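Local coordinates for protein alkyl hydroperoxide reductase AhpD (Deinococcus radiodurans R1, PDB 6K40) that probably reduces peroxides as an AhpD-like antioxidant enzyme, helping the bacterium to withstand oxidative stress, at residues P44-A49 / L58-Y63; L66-E71 / A172-T177; E80-V85 / L165-V170. All blocks are in the same frame, centred on the assembly; numbering follows the deposited sequence.

Contact 1 (P44-A49 / L58-Y63)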
loop_
_atom_site.group_PDB
_atom_site.type_symbol
_atom_site.label_atom_id
_atom_site.label_comp_id
_atom_site.label_asym_id
_atom_site.label_seq_id
_atom_site.Cartn_x
_atom_site.Cartn_y
_atom_site.Cartn_z
ATOM N N PRO A 44 5.023 13.420 -16.483
ATOM C CA PRO A 44 4.929 13.131 -15.046
ATOM C C PRO A 44 4.780 14.399 -14.220
ATOM O O PRO A 44 5.500 15.381 -14.417
ATOM C CB PRO A 44 6.250 12.417 -14.749
ATOM C CG PRO A 44 6.608 11.761 -16.041
ATOM C CD PRO A 44 6.136 12.698 -17.123
ATOM N N ASN A 45 3.823 14.374 -13.288
ATOM C CA ASN A 45 3.515 15.561 -12.498
ATOM C C ASN A 45 4.700 16.028 -11.662
ATOM O O ASN A 45 4.766 17.213 -11.314
ATOM C CB ASN A 45 2.307 15.297 -11.597
ATOM C CG ASN A 45 0.995 15.308 -12.362
ATOM O OD1 ASN A 45 0.881 15.937 -13.416
ATOM N ND2 ASN A 45 -0.006 14.611 -11.830
ATOM N N VAL A 46 5.632 15.132 -11.328
ATOM C CA VAL A 46 6.832 15.567 -10.620
ATOM C C VAL A 46 7.653 16.499 -11.503
ATOM O O VAL A 46 8.228 17.485 -11.022
ATOM C CB VAL A 46 7.653 14.354 -10.139
ATOM C CG1 VAL A 46 8.162 13.522 -11.317
ATOM C CG2 VAL A 46 8.809 14.818 -9.262
ATOM N N PHE A 47 7.682 16.227 -12.814
ATOM C CA PHE A 47 8.422 17.067 -13.751
ATOM C C PHE A 47 7.871 18.484 -13.793
ATOM O O PHE A 47 8.592 19.418 -14.158
ATOM C CB PHE A 47 8.383 16.458 -15.156
ATOM C CG PHE A 47 9.218 15.217 -15.310
ATOM C CD1 PHE A 47 10.027 14.769 -14.278
ATOM C CD2 PHE A 47 9.191 14.498 -16.494
ATOM C CE1 PHE A 47 10.793 13.624 -14.426
ATOM C CE2 PHE A 47 9.952 13.355 -16.648
ATOM C CZ PHE A 47 10.757 12.918 -15.612
ATOM N N ARG A 48 6.594 18.659 -13.455
ATOM C CA ARG A 48 6.003 19.989 -13.379
ATOM C C ARG A 48 6.208 20.614 -12.006
ATOM O O ARG A 48 6.606 21.779 -11.903
ATOM C CB ARG A 48 4.507 19.928 -13.699
ATOM C CG ARG A 48 4.173 19.455 -15.099
ATOM C CD ARG A 48 2.749 19.838 -15.469
ATOM N NE ARG A 48 2.352 19.285 -16.758
ATOM C CZ ARG A 48 2.650 19.835 -17.932
ATOM N NH1 ARG A 48 3.350 20.959 -17.987
ATOM N NH2 ARG A 48 2.244 19.258 -19.055
ATOM N N ALA A 49 5.957 19.845 -10.947
ATOM C CA ALA A 49 5.943 20.413 -9.604
ATOM C C ALA A 49 7.352 20.716 -9.106
ATOM O O ALA A 49 7.632 21.836 -8.662
ATOM C CB ALA A 49 5.221 19.464 -8.649
ATOM N N LEU A 58 17.011 19.952 -12.846
ATOM C CA LEU A 58 17.668 19.267 -13.954
ATOM C C LEU A 58 18.833 18.417 -13.463
ATOM O O LEU A 58 19.031 17.291 -13.939
ATOM C CB LEU A 58 18.126 20.280 -15.004
ATOM C CG LEU A 58 16.986 20.869 -15.838
ATOM C CD1 LEU A 58 17.470 22.049 -16.669
ATOM C CD2 LEU A 58 16.353 19.804 -16.725
ATOM N N ALA A 59 19.603 18.922 -12.497
ATOM C CA ALA A 59 20.665 18.103 -11.916
ATOM C C ALA A 59 20.090 16.899 -11.171
ATOM O O ALA A 59 20.601 15.771 -11.298
ATOM C CB ALA A 59 21.528 18.953 -10.986
ATOM N N TRP A 60 19.026 17.121 -10.391
ATOM C CA TRP A 60 18.369 16.016 -9.705
ATOM C C TRP A 60 17.911 14.955 -10.692
ATOM O O TRP A 60 18.080 13.758 -10.446
ATOM C CB TRP A 60 17.179 16.519 -8.886
ATOM C CG TRP A 60 16.318 15.392 -8.405
ATOM C CD1 TRP A 60 16.481 14.668 -7.261
ATOM C CD2 TRP A 60 15.180 14.833 -9.075
ATOM N NE1 TRP A 60 15.510 13.700 -7.171
ATOM C CE2 TRP A 60 14.700 13.779 -8.273
ATOM C CE3 TRP A 60 14.521 15.123 -10.272
ATOM C CZ2 TRP A 60 13.592 13.016 -8.630
ATOM C CZ3 TRP A 60 13.423 14.365 -10.626
ATOM C CH2 TRP A 60 12.967 13.325 -9.807
ATOM N N TRP A 61 17.317 15.375 -11.811
ATOM C CA TRP A 61 16.816 14.408 -12.779
ATOM C C TRP A 61 17.957 13.665 -13.451
ATOM O O TRP A 61 17.858 12.460 -13.682
ATOM C CB TRP A 61 15.945 15.089 -13.831
ATOM C CG TRP A 61 15.557 14.155 -14.943
ATOM C CD1 TRP A 61 15.884 14.271 -16.264
ATOM C CD2 TRP A 61 14.777 12.957 -14.828
ATOM N NE1 TRP A 61 15.352 13.226 -16.977
ATOM C CE2 TRP A 61 14.669 12.404 -16.120
ATOM C CE3 TRP A 61 14.158 12.300 -13.758
ATOM C CZ2 TRP A 61 13.967 11.224 -16.372
ATOM C CZ3 TRP A 61 13.461 11.128 -14.011
ATOM C CH2 TRP A 61 13.372 10.604 -15.307
ATOM N N ASN A 62 19.045 14.366 -13.774
ATOM C CA ASN A 62 20.221 13.693 -14.314
ATOM C C ASN A 62 20.654 12.548 -13.401
ATOM O O ASN A 62 20.750 11.387 -13.832
ATOM C CB ASN A 62 21.343 14.716 -14.499
ATOM C CG ASN A 62 22.605 14.109 -15.054
ATOM O OD1 ASN A 62 22.666 13.727 -16.223
ATOM N ND2 ASN A 62 23.634 14.030 -14.220
ATOM N N TYR A 63 20.855 12.851 -12.115
ATOM C CA TYR A 63 21.304 11.815 -11.185
ATOM C C TYR A 63 20.266 10.704 -11.032
ATOM O O TYR A 63 20.596 9.514 -11.129
ATOM C CB TYR A 63 21.637 12.428 -9.825
ATOM C CG TYR A 63 22.014 11.400 -8.776
ATOM C CD1 TYR A 63 22.834 10.321 -9.092
ATOM C CD2 TYR A 63 21.553 11.506 -7.469
ATOM C CE1 TYR A 63 23.178 9.378 -8.142
ATOM C CE2 TYR A 63 21.900 10.568 -6.511
ATOM C CZ TYR A 63 22.709 9.508 -6.854
ATOM O OH TYR A 63 23.050 8.578 -5.900
#
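Phe47 points the edge of its ring at one face of Trp61. This is a T-shaped pair: the Phe47 ring and the six-membered ring of Trp61 have their centroids 4.7 Å apart, and the planes stand at 74°. Phe47 CZ lies 3.5 Å from Trp61 CH2, over the face of the six-membered ring, offset toward its rim. Phe47 CE1 comes to 3.7 Å from Trp61 CE3. Phe47 leaves its backbone without aiming at helix 54-69. With CG beside the backbone N (chi1 -72°), the far end of the ring still comes close to it. Trp61 has CG anti to its backbone N (chi1 173°), which carries the indole out toward Phe47. Pro44 CB, from the same short turn, sits over one face of the Phe47 ring.

Val46 and Trp60 make a looser second touch, with Val46 CG2 4.5 Å from Trp60 CH2. The short helix 45-49 is also tied down from outside: Val46 N bonds to Tyr94 OH, and Phe47 O accepts from Trp33 NE1. Leu32 of helix 27-40 touches both Phe47 and Trp61. A glycerol lies beside Val46.

The contact packs helix 45-49 on helix 54-69, the next helix of the all-helical AhpD-like fold. No hydrogen bond crosses it. Its cohesion probably comes from burial of apolar surface, dispersion and the weak attraction between the C-H edge of one ring and the pi face of the other.

Contact 2 (L66-E71 / A172-T177)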
loop_
_atom_site.group_PDB
_atom_site.type_symbol
_atom_site.label_atom_id
_atom_site.label_comp_id
_atom_site.label_asym_id
_atom_site.label_seq_id
_atom_site.Cartn_x
_atom_site.Cartn_y
_atom_site.Cartn_z
ATOM N N LEU A 66 19.891 8.484 -14.118
ATOM C CA LEU A 66 21.023 7.574 -14.270
ATOM C C LEU A 66 20.956 6.432 -13.262
ATOM O O LEU A 66 21.239 5.276 -13.602
ATOM C CB LEU A 66 22.339 8.336 -14.128
ATOM C CG LEU A 66 23.590 7.464 -14.241
ATOM C CD1 LEU A 66 23.708 6.877 -15.639
ATOM C CD2 LEU A 66 24.839 8.259 -13.879
ATOM N N LEU A 67 20.555 6.729 -12.025
ATOM C CA LEU A 67 20.609 5.725 -10.967
ATOM C C LEU A 67 19.481 4.704 -11.074
ATOM O O LEU A 67 19.712 3.502 -10.891
ATOM C CB LEU A 67 20.563 6.408 -9.602
ATOM C CG LEU A 67 20.579 5.483 -8.386
ATOM C CD1 LEU A 67 21.944 4.829 -8.242
ATOM C CD2 LEU A 67 20.204 6.251 -7.127
ATOM N N VAL A 68 18.267 5.149 -11.375
ATOM C CA VAL A 68 17.079 4.317 -11.235
ATOM C C VAL A 68 16.639 3.712 -12.563
ATOM O O VAL A 68 16.251 2.544 -12.614
ATOM C CB VAL A 68 15.942 5.145 -10.595
ATOM C CG1 VAL A 68 14.648 4.343 -10.550
ATOM C CG2 VAL A 68 16.348 5.603 -9.204
ATOM N N ASN A 69 16.700 4.479 -13.650
ATOM C CA ASN A 69 16.129 4.045 -14.921
ATOM C C ASN A 69 17.155 3.489 -15.898
ATOM O O ASN A 69 16.895 2.467 -16.539
ATOM C CB ASN A 69 15.383 5.207 -15.584
ATOM C CG ASN A 69 14.283 5.762 -14.710
ATOM O OD1 ASN A 69 13.601 5.021 -14.002
ATOM N ND2 ASN A 69 14.103 7.076 -14.752
ATOM N N LYS A 70 18.306 4.140 -16.038
ATOM C CA LYS A 70 19.282 3.729 -17.034
ATOM C C LYS A 70 19.999 2.455 -16.590
ATOM O O LYS A 70 19.789 1.938 -15.490
ATOM C CB LYS A 70 20.270 4.860 -17.304
ATOM C CG LYS A 70 19.695 5.974 -18.167
ATOM C CD LYS A 70 20.289 7.318 -17.800
ATOM C CE LYS A 70 20.769 8.062 -19.030
ATOM N NZ LYS A 70 21.873 9.008 -18.703
ATOM N N GLU A 71 20.867 1.954 -17.464
ATOM C CA GLU A 71 21.513 0.670 -17.239
ATOM C C GLU A 71 22.519 0.769 -16.100
ATOM O O GLU A 71 23.214 1.778 -15.949
ATOM C CB GLU A 71 22.203 0.214 -18.524
ATOM C CG GLU A 71 22.949 -1.101 -18.433
ATOM C CD GLU A 71 23.483 -1.543 -19.782
ATOM O OE1 GLU A 71 24.638 -2.022 -19.843
ATOM O OE2 GLU A 71 22.748 -1.406 -20.784
ATOM N N ALA A 172 18.430 5.043 -0.485
ATOM C CA ALA A 172 18.552 6.385 0.074
ATOM C C ALA A 172 17.897 7.429 -0.832
ATOM O O ALA A 172 17.278 8.389 -0.349
ATOM C CB ALA A 172 20.029 6.694 0.322
ATOM N N MET A 173 17.988 7.239 -2.149
ATOM C CA MET A 173 17.383 8.179 -3.086
ATOM C C MET A 173 15.867 8.153 -2.994
ATOM O O MET A 173 15.214 9.189 -3.162
ATOM C CB MET A 173 17.842 7.846 -4.507
ATOM C CG MET A 173 17.158 8.620 -5.629
ATOM S SD MET A 173 17.169 10.414 -5.439
ATOM C CE MET A 173 18.884 10.730 -5.052
ATOM N N PHE A 174 15.285 6.996 -2.695
ATOM C CA PHE A 174 13.842 6.999 -2.523
ATOM C C PHE A 174 13.450 7.501 -1.144
ATOM O O PHE A 174 12.383 8.104 -0.996
ATOM C CB PHE A 174 13.269 5.619 -2.831
ATOM C CG PHE A 174 13.071 5.402 -4.295
ATOM C CD1 PHE A 174 11.985 5.964 -4.944
ATOM C CD2 PHE A 174 14.009 4.709 -5.039
ATOM C CE1 PHE A 174 11.815 5.802 -6.302
ATOM C CE2 PHE A 174 13.844 4.543 -6.399
ATOM C CZ PHE A 174 12.747 5.095 -7.033
ATOM N N ASN A 175 14.320 7.332 -0.145
ATOM C CA ASN A 175 14.106 8.043 1.113
ATOM C C ASN A 175 14.122 9.554 0.911
ATOM O O ASN A 175 13.519 10.291 1.700
ATOM C CB ASN A 175 15.155 7.628 2.139
ATOM C CG ASN A 175 14.705 6.453 2.974
ATOM O OD1 ASN A 175 13.937 6.612 3.923
ATOM N ND2 ASN A 175 15.168 5.260 2.617
ATOM N N MET A 176 14.807 10.031 -0.132
ATOM C CA MET A 176 14.787 11.461 -0.446
ATOM C C MET A 176 13.532 11.860 -1.226
ATOM O O MET A 176 12.870 12.857 -0.895
ATOM C CB MET A 176 16.028 11.851 -1.250
ATOM C CG MET A 176 15.871 13.203 -1.921
ATOM S SD MET A 176 16.676 13.384 -3.511
ATOM C CE MET A 176 18.320 13.851 -2.998
ATOM N N THR A 177 13.202 11.103 -2.276
ATOM C CA THR A 177 12.068 11.482 -3.117
ATOM C C THR A 177 10.750 11.362 -2.361
ATOM O O THR A 177 9.840 12.174 -2.565
ATOM C CB THR A 177 12.027 10.636 -4.393
ATOM O OG1 THR A 177 11.840 9.253 -4.061
ATOM C CG2 THR A 177 13.313 10.809 -5.192
#
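Leu67 and Val68 of helix 54-69 meet Met173 and Phe174 of helix 161-184 in two neighbouring apolar pairs. In the first, the CD2 branch of Leu67 lies against the base of Met173, 3.9 Å from Met173 CB and 4.1 Å from Met173 CG. CG of Met173 is anti to its backbone N (chi1 172°), and the chain then bends at chi2 and chi3. The sulfur and CE are therefore turned aside, and the methylene part faces Leu67. In the second pair both methyls of Val68 take part. Val68 CG2 is 3.9 Å from Phe174 CE2, and Val68 CG1 is 4.1 Å from Phe174 CZ. The two side chains come from opposite directions, and the CG2 methyl of Val68 lies oblique to the Phe174 ring.

All four residues are buried. They belong to the all-helical AhpD-like fold, where helix 54-69 here packs on the long helix 161-184. The backbone of 66-69 makes a wider pi-type turn.

Further out, the Phe174 ring meets His99 edge-to-face and also touches Ala83 and Val86 of helix 76-90. Val68 reaches Glu80 of that helix. Nearby, Asn69 O accepts from Asn76 ND2 and Lys70 O from Arg79 NH2.

Contact 3 (E80-V85 / L165-V170)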
loop_
_atom_site.group_PDB
_atom_site.type_symbol
_atom_site.label_atom_id
_atom_site.label_comp_id
_atom_site.label_asym_id
_atom_site.label_seq_id
_atom_site.Cartn_x
_atom_site.Cartn_y
_atom_site.Cartn_z
ATOM N N GLU A 80 12.990 -1.207 -8.878
ATOM C CA GLU A 80 11.597 -0.891 -8.586
ATOM C C GLU A 80 11.098 -1.640 -7.360
ATOM O O GLU A 80 10.245 -1.125 -6.632
ATOM C CB GLU A 80 10.714 -1.198 -9.797
ATOM C CG GLU A 80 11.062 -0.397 -11.053
ATOM C CD GLU A 80 11.043 1.113 -10.837
ATOM O OE1 GLU A 80 10.326 1.588 -9.927
ATOM O OE2 GLU A 80 11.738 1.828 -11.594
ATOM N N LEU A 81 11.628 -2.835 -7.096
ATOM C CA LEU A 81 11.295 -3.532 -5.858
ATOM C C LEU A 81 11.731 -2.713 -4.649
ATOM O O LEU A 81 10.947 -2.487 -3.711
ATOM C CB LEU A 81 11.958 -4.911 -5.854
ATOM C CG LEU A 81 11.777 -5.823 -4.642
ATOM C CD1 LEU A 81 10.362 -6.360 -4.601
ATOM C CD2 LEU A 81 12.776 -6.970 -4.689
ATOM N N LEU A 82 12.979 -2.241 -4.672
ATOM C CA LEU A 82 13.465 -1.370 -3.605
ATOM C C LEU A 82 12.610 -0.110 -3.486
ATOM O O LEU A 82 12.221 0.294 -2.380
ATOM C CB LEU A 82 14.930 -1.010 -3.858
ATOM C CG LEU A 82 15.916 -2.181 -3.841
ATOM C CD1 LEU A 82 17.314 -1.728 -4.242
ATOM C CD2 LEU A 82 15.935 -2.843 -2.472
ATOM N N ALA A 83 12.308 0.521 -4.624
ATOM C CA ALA A 83 11.505 1.740 -4.627
ATOM C C ALA A 83 10.146 1.513 -3.981
ATOM O O ALA A 83 9.683 2.325 -3.173
ATOM C CB ALA A 83 11.329 2.235 -6.059
ATOM N N VAL A 84 9.486 0.413 -4.346
ATOM C CA VAL A 84 8.151 0.124 -3.839
ATOM C C VAL A 84 8.193 -0.130 -2.339
ATOM O O VAL A 84 7.351 0.382 -1.588
ATOM C CB VAL A 84 7.548 -1.063 -4.612
ATOM C CG1 VAL A 84 6.376 -1.656 -3.861
ATOM C CG2 VAL A 84 7.127 -0.626 -6.010
ATOM N N VAL A 85 9.183 -0.898 -1.870
ATOM C CA VAL A 85 9.279 -1.166 -0.435
ATOM C C VAL A 85 9.474 0.136 0.335
ATOM O O VAL A 85 8.770 0.414 1.319
ATOM C CB VAL A 85 10.415 -2.163 -0.145
ATOM C CG1 VAL A 85 10.732 -2.189 1.347
ATOM C CG2 VAL A 85 10.037 -3.550 -0.636
ATOM N N LEU A 165 26.584 -0.863 -3.690
ATOM C CA LEU A 165 26.591 0.596 -3.700
ATOM C C LEU A 165 25.381 1.141 -4.448
ATOM O O LEU A 165 24.741 2.099 -3.998
ATOM C CB LEU A 165 27.892 1.106 -4.320
ATOM C CG LEU A 165 28.039 2.605 -4.594
ATOM C CD1 LEU A 165 27.719 3.425 -3.353
ATOM C CD2 LEU A 165 29.442 2.920 -5.100
ATOM N N GLU A 166 25.038 0.523 -5.584
ATOM C CA GLU A 166 23.870 0.963 -6.342
ATOM C C GLU A 166 22.586 0.779 -5.540
ATOM O O GLU A 166 21.718 1.658 -5.537
ATOM C CB GLU A 166 23.792 0.199 -7.663
ATOM C CG GLU A 166 22.722 0.708 -8.622
ATOM C CD GLU A 166 22.920 0.205 -10.043
ATOM O OE1 GLU A 166 21.971 -0.379 -10.610
ATOM O OE2 GLU A 166 24.029 0.393 -10.595
ATOM N N ALA A 167 22.448 -0.358 -4.852
ATOM C CA ALA A 167 21.242 -0.612 -4.068
ATOM C C ALA A 167 21.125 0.362 -2.902
ATOM O O ALA A 167 20.031 0.862 -2.609
ATOM C CB ALA A 167 21.237 -2.054 -3.563
ATOM N N VAL A 168 22.239 0.625 -2.215
ATOM C CA VAL A 168 22.231 1.603 -1.132
ATOM C C VAL A 168 21.826 2.970 -1.664
ATOM O O VAL A 168 21.007 3.675 -1.057
ATOM C CB VAL A 168 23.608 1.645 -0.441
ATOM C CG1 VAL A 168 23.671 2.787 0.553
ATOM C CG2 VAL A 168 23.892 0.328 0.252
ATOM N N GLN A 169 22.382 3.358 -2.816
ATOM C CA GLN A 169 22.015 4.624 -3.435
ATOM C C GLN A 169 20.528 4.678 -3.752
ATOM O O GLN A 169 19.884 5.705 -3.537
ATOM C CB GLN A 169 22.829 4.837 -4.709
ATOM C CG GLN A 169 24.032 5.738 -4.542
ATOM C CD GLN A 169 24.918 5.725 -5.764
ATOM O OE1 GLN A 169 25.270 6.775 -6.298
ATOM N NE2 GLN A 169 25.284 4.532 -6.218
ATOM N N VAL A 170 19.965 3.584 -4.263
ATOM C CA VAL A 170 18.550 3.588 -4.633
ATOM C C VAL A 170 17.670 3.723 -3.391
ATOM O O VAL A 170 16.715 4.511 -3.368
ATOM C CB VAL A 170 18.209 2.328 -5.446
ATOM C CG1 VAL A 170 16.699 2.166 -5.582
ATOM C CG2 VAL A 170 18.868 2.399 -6.816
#
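Leu82 is met by Ala167 and Val170, one helical turn apart on the long helix 161-184. Segment 80-85 begins at Glu80, which leaves its backbone pointing away from that helix. Its OE1 is hydrogen-bonded to His99 ND1 on helix 93-107. A Glu–His pair of this kind is consistent with the proton relay beside the CXXC cysteines of AhpD enzymes. Leu81 turns to another neighbour, helix 127-141, where it touches Cys133.

Leu82 carries the contact. It leaves its backbone pointing toward helix 161-184, and the approach is close: Leu82 CA and Val170 CA are 7.2 Å apart. Leu82 CB lies 4.0 Å from Val170 CG1. At the far end, the CD1 methyl of Leu82 is 4.0 Å from Ala167 CB and 4.1 Å from Ala167 CA. With CG beside the backbone N (chi1 -63°), the branched end is swung toward Ala167; CB, set by the backbone, faces Val170. The small Ala167 side chain lets that methyl come close to the helix backbone. Val170 CG1 is anti to its own backbone N (chi1 168°) and is the branch that touches Leu82.

Val84 and Val85 belong to another face of helix 76-90 and touch Val116 of helix 110-118.

Only carbon atoms meet between the two segments, and no hydrogen bond or ion pair links them. The buried join depends on van der Waals fit, while the polar Glu80 is directed to a different side of its helix.

Overall arrangement
Helix 54-69 and helix 161-184 are the common elements. Contacts 1 and 2 share helix 54-69, and their centres are about 12 Å apart. Contacts 2 and 3 share helix 161-184, with centres only about 7 Å apart. Contacts 1 and 3 are about 18 Å apart but still touch, through Tyr63 OH and Gln169 OE1, a probable hydrogen bond of 2.9 Å. Along the chain, contact 1 is local and closes first. Contact 2 then spans about a hundred residues, and contact 3 lies within that span. The late helix 161-184 thus packs on both the early helices 54-69 and 76-90, bringing together parts of the chain far apart in sequence in this all-helical fold.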